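Local coordinates for protein K5 lyase (Enterobacteria phage k1-5, PDB 2X3H) that cleaves the glycosaminoglycan-like K5 capsular polysaccharide of host Escherichia coli as a lyase built like a viral tail spike, probably by beta-elimination, at residues N143-S148 and D172-N177; G157-L162 and G182-A187; V94-G99 and G119-R124; T138-N143 and D167-D172. One frame throughout, in Å; residues are numbered along the deposited sequence.

Overall arrangement
All four contacts lie on the same side of the chain's centre, in the N-terminal part of the parallel beta-helix. Contact 4 leads into contact 1 round the corner at Asn143 and Asp172, which the two share; their centres are about 13 Å apart. Contact 2 belongs to another face of the helix; it packs through Gln159 and Ser184 against contact 1, about 12 Å away between centres, and through Val160, Leu162 and Leu185 against contact 4. Contact 3 precedes them in the chain and adjoins contact 1, about 9 Å between centres, where strand 119-123 pairs with strand 144-147. Contacts 2 and 3 do not touch, their centres being about 17 Å apart.

Contact 1 (N143-S148 and D172-N177); sequences NITVES and DVNFSN
Val146 and Phe175 stand side by side on the buried face of two parallel strands, Phe175 CD2 approaching Val146 CB obliquely at 3.8 Å. The ring leans back along its own strand because its CG lies beside the backbone N (chi1 -68°), and Val173 CG1 then sits over one face, offset toward the rim. The CD2/CE2 side of the ring lies against Val146, and Val146 CG2 and Val173 CG1 meet beside it at 4.3 Å. Further back, Ile144 CG2 meets Val173 CG2 at 4.2 Å, while the rest of the isoleucine leads away to Leu121.

The other face is polar and finer-grained. Ser176 OG, tucked between its own backbone N and carbonyl carbon, drops into the hollow between Glu147 CB, 3.3 Å away, and Thr145 CG2, 3.6 Å away. Thr145 OG1 lies against Asn174 CB, and the amide of Asn174 reaches on to Arg203. Between the faces, backbone bonds run in register from Asn174 N to Ile144 O through Ser148 N to Ser176 O. Past them, Asn177 ND2 bonds Ser148 O at 2.9 Å, approaching from 35° above the carbonyl plane.

At the opposite end Asn143 and Asp172 point the same way, their planes 21° apart, and Asn143 ND2 is held by Asp114. One water donates to Asn143 OD1 at 2.7 Å and to Asp172 OD2 at 2.6 Å. The Asp172 carboxylate also has Arg140 and Lys200 of a neighbouring subunit at long, weak range, and the water, giving one hydrogen to each acceptor, would probably ease the repulsion between the two oxygens.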
# COMPACT_ATOMS: atom_id res chain seq x y z
N ASN A 143 -8.23 -20.32 21.13
CA ASN A 143 -7.61 -21.65 20.97
C ASN A 143 -8.62 -22.80 21.07
O ASN A 143 -8.41 -23.77 21.81
CB ASN A 143 -6.50 -21.83 22.01
CG ASN A 143 -5.51 -20.66 22.04
OD1 ASN A 143 -5.19 -20.07 21.01
ND2 ASN A 143 -5.02 -20.34 23.24
N ILE A 144 -9.68 -22.71 20.29
CA ILE A 144 -10.77 -23.68 20.41
C ILE A 144 -11.47 -23.85 19.06
O ILE A 144 -11.37 -22.99 18.18
CB ILE A 144 -11.76 -23.22 21.52
CG1 ILE A 144 -12.65 -24.37 21.99
CG2 ILE A 144 -12.60 -22.01 21.05
CD1 ILE A 144 -13.16 -24.17 23.43
N THR A 145 -12.15 -24.97 18.90
CA THR A 145 -12.95 -25.23 17.71
C THR A 145 -14.42 -25.19 18.10
O THR A 145 -14.80 -25.68 19.16
CB THR A 145 -12.61 -26.61 17.13
OG1 THR A 145 -11.23 -26.62 16.71
CG2 THR A 145 -13.52 -26.94 15.95
N VAL A 146 -15.24 -24.58 17.24
CA VAL A 146 -16.69 -24.55 17.40
C VAL A 146 -17.32 -25.25 16.20
O VAL A 146 -17.19 -24.80 15.07
CB VAL A 146 -17.21 -23.10 17.54
CG1 VAL A 146 -18.73 -23.06 17.68
CG2 VAL A 146 -16.53 -22.42 18.73
N GLU A 147 -17.97 -26.38 16.47
CA GLU A 147 -18.54 -27.21 15.43
C GLU A 147 -20.06 -27.10 15.40
O GLU A 147 -20.71 -27.20 16.43
CB GLU A 147 -18.14 -28.67 15.65
CG GLU A 147 -18.69 -29.60 14.59
CD GLU A 147 -18.22 -31.04 14.71
OE1 GLU A 147 -17.41 -31.36 15.61
OE2 GLU A 147 -18.68 -31.86 13.88
N SER A 148 -20.60 -26.93 14.22
CA SER A 148 -22.05 -26.89 14.06
C SER A 148 -22.57 -28.27 13.64
O SER A 148 -21.79 -29.10 13.16
CB SER A 148 -22.42 -25.77 13.06
OG SER A 148 -23.81 -25.68 12.85
N ASP A 172 -7.53 -17.27 17.39
CA ASP A 172 -7.18 -18.65 17.08
C ASP A 172 -8.35 -19.59 17.33
O ASP A 172 -8.22 -20.60 18.04
CB ASP A 172 -5.95 -19.05 17.87
CG ASP A 172 -4.73 -18.31 17.40
OD1 ASP A 172 -4.50 -18.27 16.17
OD2 ASP A 172 -4.00 -17.74 18.24
N VAL A 173 -9.48 -19.25 16.72
CA VAL A 173 -10.68 -20.07 16.75
C VAL A 173 -10.97 -20.67 15.38
O VAL A 173 -10.93 -19.98 14.36
CB VAL A 173 -11.91 -19.27 17.23
CG1 VAL A 173 -13.16 -20.16 17.24
CG2 VAL A 173 -11.66 -18.72 18.63
N ASN A 174 -11.25 -21.97 15.37
CA ASN A 174 -11.64 -22.68 14.15
C ASN A 174 -13.12 -23.02 14.15
O ASN A 174 -13.61 -23.67 15.09
CB ASN A 174 -10.82 -23.96 14.00
CG ASN A 174 -9.33 -23.70 13.97
OD1 ASN A 174 -8.86 -22.83 13.23
ND2 ASN A 174 -8.57 -24.45 14.77
N PHE A 175 -13.82 -22.61 13.10
CA PHE A 175 -15.25 -22.89 12.97
C PHE A 175 -15.44 -23.99 11.94
O PHE A 175 -15.00 -23.85 10.80
CB PHE A 175 -16.00 -21.62 12.55
CG PHE A 175 -16.01 -20.55 13.62
CD1 PHE A 175 -15.08 -19.51 13.58
CD2 PHE A 175 -16.92 -20.60 14.66
CE1 PHE A 175 -15.06 -18.52 14.56
CE2 PHE A 175 -16.92 -19.61 15.66
CZ PHE A 175 -15.99 -18.57 15.62
N SER A 176 -16.08 -25.08 12.35
CA SER A 176 -16.17 -26.25 11.48
C SER A 176 -17.62 -26.67 11.22
O SER A 176 -18.52 -26.34 12.00
CB SER A 176 -15.41 -27.42 12.10
OG SER A 176 -15.92 -27.73 13.39
N ASN A 177 -17.81 -27.38 10.10
CA ASN A 177 -19.11 -27.91 9.68
C ASN A 177 -20.17 -26.81 9.58
O ASN A 177 -21.32 -27.00 9.95
CB ASN A 177 -19.56 -29.02 10.63
CG ASN A 177 -20.47 -30.02 9.96
OD1 ASN A 177 -20.31 -30.31 8.76
ND2 ASN A 177 -21.42 -30.57 10.71
O HOH W 1 -4.68 -17.46 20.78
O HOH W 2 -23.80 -28.16 10.55

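Contact 2 (G157-L162 and G182-A187); sequences GQQVSL and GFSLIA
Gln158 crosses Ile186 and brings its amide to the edge of Phe183. Its chain bends at chi2 (-50°), which lays CG obliquely across Ile186 CG2 at 3.8 Å and turns the amide back to the neighbouring backbone. There OE1 takes the N-H of Phe183 at 2.8 Å, the donor standing almost straight beyond the carbonyl (C=O...N angle 176°) although the bond is bent at the hydrogen (146°). The same oxygen lies in the plane of the Phe183 ring, at its edge, 3.7 Å from CD2. It also comes to 3.2 Å from Gly182 CA, an approach that the bare glycine permits.

Gln159 points the other way, with an extended chain. Its OE1 receives the hydroxyl proton of Ser184 OG at 2.8 Å, in the carbonyl plane, and that hydroxyl also bonds Tyr236. Beyond the two glutamines the side chains simply align: Val160 and Leu185 lie side by side, CG1 to CD1 at 3.7 Å, and Leu162 CB rests 4.0 Å from Ala187 CB. On the reverse face Ser161 OG lies beside the CG2 methyl of Ile186. Parallel backbone bonds continue from Gln159 N to Phe183 O up to Leu162 N to Ile186 O, through the corner at Ser184 and Leu185.

Strands 160-163 and 186-188 lie mid-way in a parallel sheet of the beta-helix; strand 182-183, before the corner, pairs with 215-216. Strand 131-134 flanks 157-162, strand 218-221 packs on Phe183 and Ile186, and strand 168-178 meets Gln159 and Ser184 with Phe175 and Val178.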
# COMPACT_ATOMS: atom_id res chain seq x y z
N GLY A 157 -28.92 -20.16 12.08
CA GLY A 157 -28.22 -20.15 13.35
C GLY A 157 -26.84 -19.52 13.27
O GLY A 157 -26.11 -19.77 12.31
N GLN A 158 -26.50 -18.70 14.27
CA GLN A 158 -25.14 -18.17 14.44
C GLN A 158 -24.36 -19.15 15.31
O GLN A 158 -24.90 -19.69 16.29
CB GLN A 158 -25.10 -16.81 15.17
CG GLN A 158 -26.21 -15.78 14.90
CD GLN A 158 -26.47 -15.49 13.44
OE1 GLN A 158 -25.68 -15.83 12.56
NE2 GLN A 158 -27.60 -14.84 13.17
N GLN A 159 -23.07 -19.34 15.02
CA GLN A 159 -22.25 -20.19 15.88
C GLN A 159 -21.84 -19.47 17.18
O GLN A 159 -22.12 -19.96 18.28
CB GLN A 159 -21.02 -20.74 15.14
CG GLN A 159 -21.34 -21.63 13.95
CD GLN A 159 -20.09 -22.24 13.35
OE1 GLN A 159 -19.34 -21.57 12.63
NE2 GLN A 159 -19.84 -23.52 13.64
N VAL A 160 -21.17 -18.33 17.06
CA VAL A 160 -20.83 -17.51 18.22
C VAL A 160 -21.32 -16.09 18.00
O VAL A 160 -20.99 -15.45 17.00
CB VAL A 160 -19.30 -17.46 18.46
CG1 VAL A 160 -18.96 -16.47 19.57
CG2 VAL A 160 -18.77 -18.83 18.81
N SER A 161 -22.13 -15.60 18.94
CA SER A 161 -22.67 -14.24 18.90
C SER A 161 -22.10 -13.40 20.04
O SER A 161 -22.11 -13.82 21.21
CB SER A 161 -24.20 -14.25 19.04
OG SER A 161 -24.82 -15.00 18.01
N LEU A 162 -21.58 -12.23 19.70
CA LEU A 162 -21.31 -11.18 20.68
C LEU A 162 -22.46 -10.19 20.55
O LEU A 162 -22.46 -9.31 19.69
CB LEU A 162 -19.97 -10.50 20.41
CG LEU A 162 -18.76 -11.44 20.39
CD1 LEU A 162 -17.46 -10.68 20.09
CD2 LEU A 162 -18.64 -12.25 21.69
N GLY A 182 -26.82 -17.65 8.43
CA GLY A 182 -26.22 -17.11 9.63
C GLY A 182 -24.71 -17.03 9.46
O GLY A 182 -24.19 -17.23 8.36
N PHE A 183 -24.03 -16.77 10.57
CA PHE A 183 -22.60 -16.49 10.58
C PHE A 183 -21.84 -17.33 11.60
O PHE A 183 -22.39 -17.75 12.63
CB PHE A 183 -22.38 -15.01 10.89
CG PHE A 183 -22.96 -14.10 9.85
CD1 PHE A 183 -22.16 -13.61 8.83
CD2 PHE A 183 -24.30 -13.76 9.88
CE1 PHE A 183 -22.69 -12.79 7.85
CE2 PHE A 183 -24.84 -12.93 8.89
CZ PHE A 183 -24.02 -12.45 7.88
N SER A 184 -20.57 -17.57 11.31
CA SER A 184 -19.71 -18.26 12.27
C SER A 184 -19.47 -17.39 13.50
O SER A 184 -19.62 -17.85 14.62
CB SER A 184 -18.39 -18.68 11.62
OG SER A 184 -18.63 -19.68 10.65
N LEU A 185 -19.09 -16.14 13.27
CA LEU A 185 -18.85 -15.21 14.36
C LEU A 185 -19.51 -13.88 14.02
O LEU A 185 -19.20 -13.28 13.00
CB LEU A 185 -17.34 -15.01 14.56
CG LEU A 185 -16.90 -13.98 15.60
CD1 LEU A 185 -17.39 -14.32 17.01
CD2 LEU A 185 -15.38 -13.84 15.60
N ILE A 186 -20.43 -13.43 14.86
CA ILE A 186 -21.15 -12.19 14.60
C ILE A 186 -21.13 -11.31 15.84
O ILE A 186 -21.42 -11.78 16.93
CB ILE A 186 -22.62 -12.44 14.14
CG1 ILE A 186 -23.37 -11.12 13.97
CG2 ILE A 186 -23.36 -13.34 15.14
CD1 ILE A 186 -24.81 -11.26 13.56
N ALA A 187 -20.78 -10.04 15.66
CA ALA A 187 -20.89 -9.06 16.73
C ALA A 187 -21.87 -7.99 16.31
O ALA A 187 -21.83 -7.52 15.17
CB ALA A 187 -19.52 -8.45 17.04

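Contact 3 (V94-G99 and G119-R124); sequences VTISDG and GVLSHR. Unlike the reference sequence in segment 94-99: Ile96 (reference Val).
Ile96 makes the first touch along 94-99, its CG2 methyl meeting Leu121 CD2 at 4.1 Å. The two side chains cross at about a right angle, so that branch meets branch rather than chain lying along chain. With CG2 placed opposite the backbone N, the isoleucine sends this methyl to Leu121 and leaves CG1 beside the backbone N. Ile84 of helix 81-88 and Leu113 also pack on both residues, making one hydrophobic cluster. The residue is valine in the reference sequence. Its carbonyl oxygen is buried with no hydrogen-bond donor in the model; Gly119 CA directs a C-H at Ile96 O from 3.3 Å, with an angle of 161° at the hydrogen, a weak substitute.

At Ser97 the backbones come close, Ser97 CA lying 3.7 Å from Gly119 CA. Gly119 has no side chain, and the place where a CB would stand is taken by Ile96 O, with Ser97 CA crowding close by. The serine hydroxyl turns away to Ser67 O and Arg116.

Here the chain passes from one face of the parallel beta-helix to another: strand 94-95 pairs with 112-114, whereas strand 99-103 runs beside 119-123. Asp98 forms the bend with positive backbone angles (phi 57°), its side chain directed away from 119-124. Asp98 OD1 bonds Ser118 OG and also Ala93 N of a neighbouring subunit.

Gly99 then brings the chain alongside the second segment. Gly99 O accepts the N-H of Val120 at 3.0 Å. Val120 CB packs beside the same oxygen at 3.8 Å, and Val100 touches the valine side chain.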
# COMPACT_ATOMS: atom_id res chain seq x y z
N VAL A 94 -12.06 -20.03 32.04
CA VAL A 94 -12.55 -21.39 31.84
C VAL A 94 -11.66 -22.09 30.83
O VAL A 94 -11.26 -21.49 29.82
CB VAL A 94 -14.02 -21.39 31.34
CG1 VAL A 94 -14.52 -22.79 31.04
CG2 VAL A 94 -14.94 -20.70 32.36
N THR A 95 -11.33 -23.35 31.10
CA THR A 95 -10.59 -24.18 30.15
C THR A 95 -11.46 -25.36 29.75
O THR A 95 -11.92 -26.12 30.61
CB THR A 95 -9.27 -24.71 30.75
OG1 THR A 95 -8.40 -23.61 31.09
CG2 THR A 95 -8.55 -25.65 29.76
N ILE A 96 -11.70 -25.50 28.45
CA ILE A 96 -12.45 -26.63 27.93
C ILE A 96 -11.60 -27.26 26.82
O ILE A 96 -11.59 -26.80 25.68
CB ILE A 96 -13.85 -26.22 27.42
CG1 ILE A 96 -14.65 -25.60 28.57
CG2 ILE A 96 -14.59 -27.41 26.85
CD1 ILE A 96 -16.01 -25.07 28.15
N SER A 97 -10.85 -28.30 27.19
CA SER A 97 -9.88 -28.88 26.30
C SER A 97 -9.89 -30.41 26.34
O SER A 97 -10.58 -31.01 27.17
CB SER A 97 -8.47 -28.35 26.65
OG SER A 97 -8.00 -28.86 27.89
N ASP A 98 -9.14 -31.01 25.42
CA ASP A 98 -8.92 -32.46 25.36
C ASP A 98 -10.23 -33.25 25.27
O ASP A 98 -10.45 -34.22 26.00
CB ASP A 98 -8.10 -32.95 26.58
CG ASP A 98 -6.66 -32.45 26.57
OD1 ASP A 98 -6.18 -31.95 25.53
OD2 ASP A 98 -5.99 -32.56 27.63
N GLY A 99 -11.10 -32.84 24.36
CA GLY A 99 -12.34 -33.57 24.14
C GLY A 99 -13.29 -32.88 23.19
O GLY A 99 -13.03 -31.76 22.72
N GLY A 119 -9.77 -28.52 22.56
CA GLY A 119 -11.19 -28.56 22.87
C GLY A 119 -12.05 -28.31 21.64
O GLY A 119 -11.72 -27.46 20.80
N VAL A 120 -13.14 -29.06 21.52
CA VAL A 120 -14.13 -28.85 20.47
C VAL A 120 -15.49 -28.66 21.12
O VAL A 120 -15.94 -29.53 21.87
CB VAL A 120 -14.21 -30.06 19.52
CG1 VAL A 120 -15.27 -29.81 18.43
CG2 VAL A 120 -12.85 -30.37 18.92
N LEU A 121 -16.14 -27.53 20.85
CA LEU A 121 -17.50 -27.32 21.31
C LEU A 121 -18.44 -27.75 20.20
O LEU A 121 -18.53 -27.10 19.16
CB LEU A 121 -17.74 -25.86 21.69
CG LEU A 121 -16.97 -25.39 22.93
CD1 LEU A 121 -17.22 -23.91 23.21
CD2 LEU A 121 -17.37 -26.23 24.13
N SER A 122 -19.12 -28.88 20.40
CA SER A 122 -19.95 -29.46 19.35
C SER A 122 -21.43 -29.24 19.61
O SER A 122 -22.01 -29.82 20.54
CB SER A 122 -19.65 -30.95 19.21
OG SER A 122 -20.48 -31.54 18.23
N HIS A 123 -22.05 -28.40 18.78
CA HIS A 123 -23.45 -28.04 18.95
C HIS A 123 -24.34 -29.28 18.86
O HIS A 123 -24.34 -30.00 17.86
CB HIS A 123 -23.87 -27.00 17.90
CG HIS A 123 -25.11 -26.23 18.26
ND1 HIS A 123 -25.81 -25.49 17.33
CD2 HIS A 123 -25.76 -26.08 19.44
CE1 HIS A 123 -26.85 -24.91 17.92
NE2 HIS A 123 -26.84 -25.25 19.20
N ARG A 124 -25.11 -29.50 19.93
CA ARG A 124 -25.94 -30.70 20.10
C ARG A 124 -27.32 -30.54 19.44
O ARG A 124 -27.97 -31.53 19.10
CB ARG A 124 -26.09 -30.98 21.60
CG ARG A 124 -26.72 -32.32 21.95
CD ARG A 124 -26.90 -32.41 23.46
NE ARG A 124 -27.53 -33.67 23.85
CZ ARG A 124 -26.87 -34.81 24.01
NH1 ARG A 124 -25.57 -34.86 23.78
NH2 ARG A 124 -27.51 -35.92 24.38

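Contact 4 (T138-N143 and D167-D172); sequences TGRLSN and DVTVSD. Unlike the reference sequence in segment 138-143: Thr138 (reference Ala).
Backbone bonds zip Gly139-Asn143 to Asp167-Ser171 in parallel register. Thr169 N to Gly139 O is 2.9 Å; the bonds then alternate up to Asn143 N on Ser171 O, 3.1 Å. Gly139 N to Asp167 O, at the start, is weak.

Apolar contact lies on the buried face. Leu141 CD2 meets Val170 CG1 at 4.3 Å, and Val168 spreads its two methyls against the backbone of Gly139.

Polar side chains occupy the reverse face. Arg140 sets off alongside Thr169, then bends at chi2 (112°), which carries its guanidinium over Ser171: the hydroxyl OG sits 3.4 Å above the guanidinium plane, toward the rim. Thr169 CG2 lies 4.0 Å from Arg140 NH1. Ser171 OG donates to the water shared by Asn143 and Asp172, at 3.2 Å, giving that water a third partner. Across the trimer, Arg140 NH1 forms a salt bridge with Asp172 of a neighbouring subunit, and Thr169 OG1 bonds Arg203 of that neighbouring subunit.

In-register strands with like positions stacked and corners at Asn143 and Asp172 fit the successive coils of a parallel beta-helix, as expected for a tail-spike fold; here one of its faces meets its counterparts in the trimer.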
# COMPACT_ATOMS: atom_id res chain seq x y z
N THR A 138 -15.17 -6.68 28.53
CA THR A 138 -13.93 -7.43 28.33
C THR A 138 -14.24 -8.92 28.13
O THR A 138 -15.29 -9.41 28.55
CB THR A 138 -12.85 -7.20 29.43
OG1 THR A 138 -13.15 -7.97 30.61
CG2 THR A 138 -12.72 -5.72 29.77
N GLY A 139 -13.35 -9.63 27.45
CA GLY A 139 -13.52 -11.07 27.28
C GLY A 139 -12.44 -11.65 26.41
O GLY A 139 -11.70 -10.93 25.74
N ARG A 140 -12.33 -12.98 26.45
CA ARG A 140 -11.36 -13.70 25.63
C ARG A 140 -12.00 -15.02 25.21
O ARG A 140 -12.55 -15.73 26.04
CB ARG A 140 -10.10 -13.96 26.47
CG ARG A 140 -9.11 -14.96 25.91
CD ARG A 140 -7.83 -14.26 25.50
NE ARG A 140 -6.79 -15.18 25.03
CZ ARG A 140 -5.82 -14.83 24.21
NH1 ARG A 140 -5.76 -13.58 23.76
NH2 ARG A 140 -4.91 -15.72 23.82
N LEU A 141 -11.98 -15.32 23.91
CA LEU A 141 -12.38 -16.65 23.46
C LEU A 141 -11.24 -17.12 22.58
O LEU A 141 -10.97 -16.50 21.55
CB LEU A 141 -13.67 -16.57 22.65
CG LEU A 141 -14.18 -17.86 22.01
CD1 LEU A 141 -14.52 -18.94 23.03
CD2 LEU A 141 -15.41 -17.50 21.14
N SER A 142 -10.56 -18.20 22.98
CA SER A 142 -9.29 -18.52 22.33
C SER A 142 -8.99 -20.00 22.18
O SER A 142 -9.42 -20.82 22.99
CB SER A 142 -8.13 -17.83 23.06
OG SER A 142 -7.97 -18.35 24.38
N ASN A 143 -8.23 -20.32 21.13
CA ASN A 143 -7.61 -21.65 20.97
C ASN A 143 -8.62 -22.80 21.07
O ASN A 143 -8.41 -23.77 21.81
CB ASN A 143 -6.50 -21.83 22.01
CG ASN A 143 -5.51 -20.66 22.04
OD1 ASN A 143 -5.19 -20.07 21.01
ND2 ASN A 143 -5.02 -20.34 23.24
N ASP A 167 -14.15 -4.66 24.15
CA ASP A 167 -12.83 -5.15 24.50
C ASP A 167 -12.81 -6.67 24.62
O ASP A 167 -12.18 -7.21 25.52
CB ASP A 167 -12.33 -4.48 25.78
CG ASP A 167 -12.05 -3.00 25.59
OD1 ASP A 167 -12.12 -2.53 24.44
OD2 ASP A 167 -11.75 -2.32 26.60
N VAL A 168 -13.49 -7.33 23.69
CA VAL A 168 -13.46 -8.79 23.63
C VAL A 168 -12.45 -9.21 22.57
O VAL A 168 -12.44 -8.67 21.46
CB VAL A 168 -14.86 -9.38 23.32
CG1 VAL A 168 -14.80 -10.89 23.20
CG2 VAL A 168 -15.87 -8.94 24.38
N THR A 169 -11.60 -10.17 22.92
CA THR A 169 -10.66 -10.71 21.95
C THR A 169 -11.03 -12.13 21.60
O THR A 169 -11.19 -12.97 22.49
CB THR A 169 -9.23 -10.63 22.50
OG1 THR A 169 -8.86 -9.25 22.60
CG2 THR A 169 -8.24 -11.35 21.60
N VAL A 170 -11.20 -12.40 20.31
CA VAL A 170 -11.47 -13.75 19.84
C VAL A 170 -10.26 -14.14 19.01
O VAL A 170 -9.99 -13.51 17.99
CB VAL A 170 -12.74 -13.82 18.96
CG1 VAL A 170 -12.98 -15.25 18.46
CG2 VAL A 170 -13.96 -13.31 19.73
N SER A 171 -9.53 -15.16 19.43
CA SER A 171 -8.27 -15.45 18.75
C SER A 171 -8.01 -16.93 18.58
O SER A 171 -8.23 -17.74 19.50
CB SER A 171 -7.09 -14.78 19.46
OG SER A 171 -6.97 -15.21 20.79
N ASP A 172 -7.53 -17.27 17.39
CA ASP A 172 -7.18 -18.65 17.08
C ASP A 172 -8.35 -19.59 17.33
O ASP A 172 -8.22 -20.60 18.04
CB ASP A 172 -5.95 -19.05 17.87
CG ASP A 172 -4.73 -18.31 17.40
OD1 ASP A 172 -4.50 -18.27 16.17
OD2 ASP A 172 -4.00 -17.74 18.24
O HOH W 1 -4.68 -17.46 20.78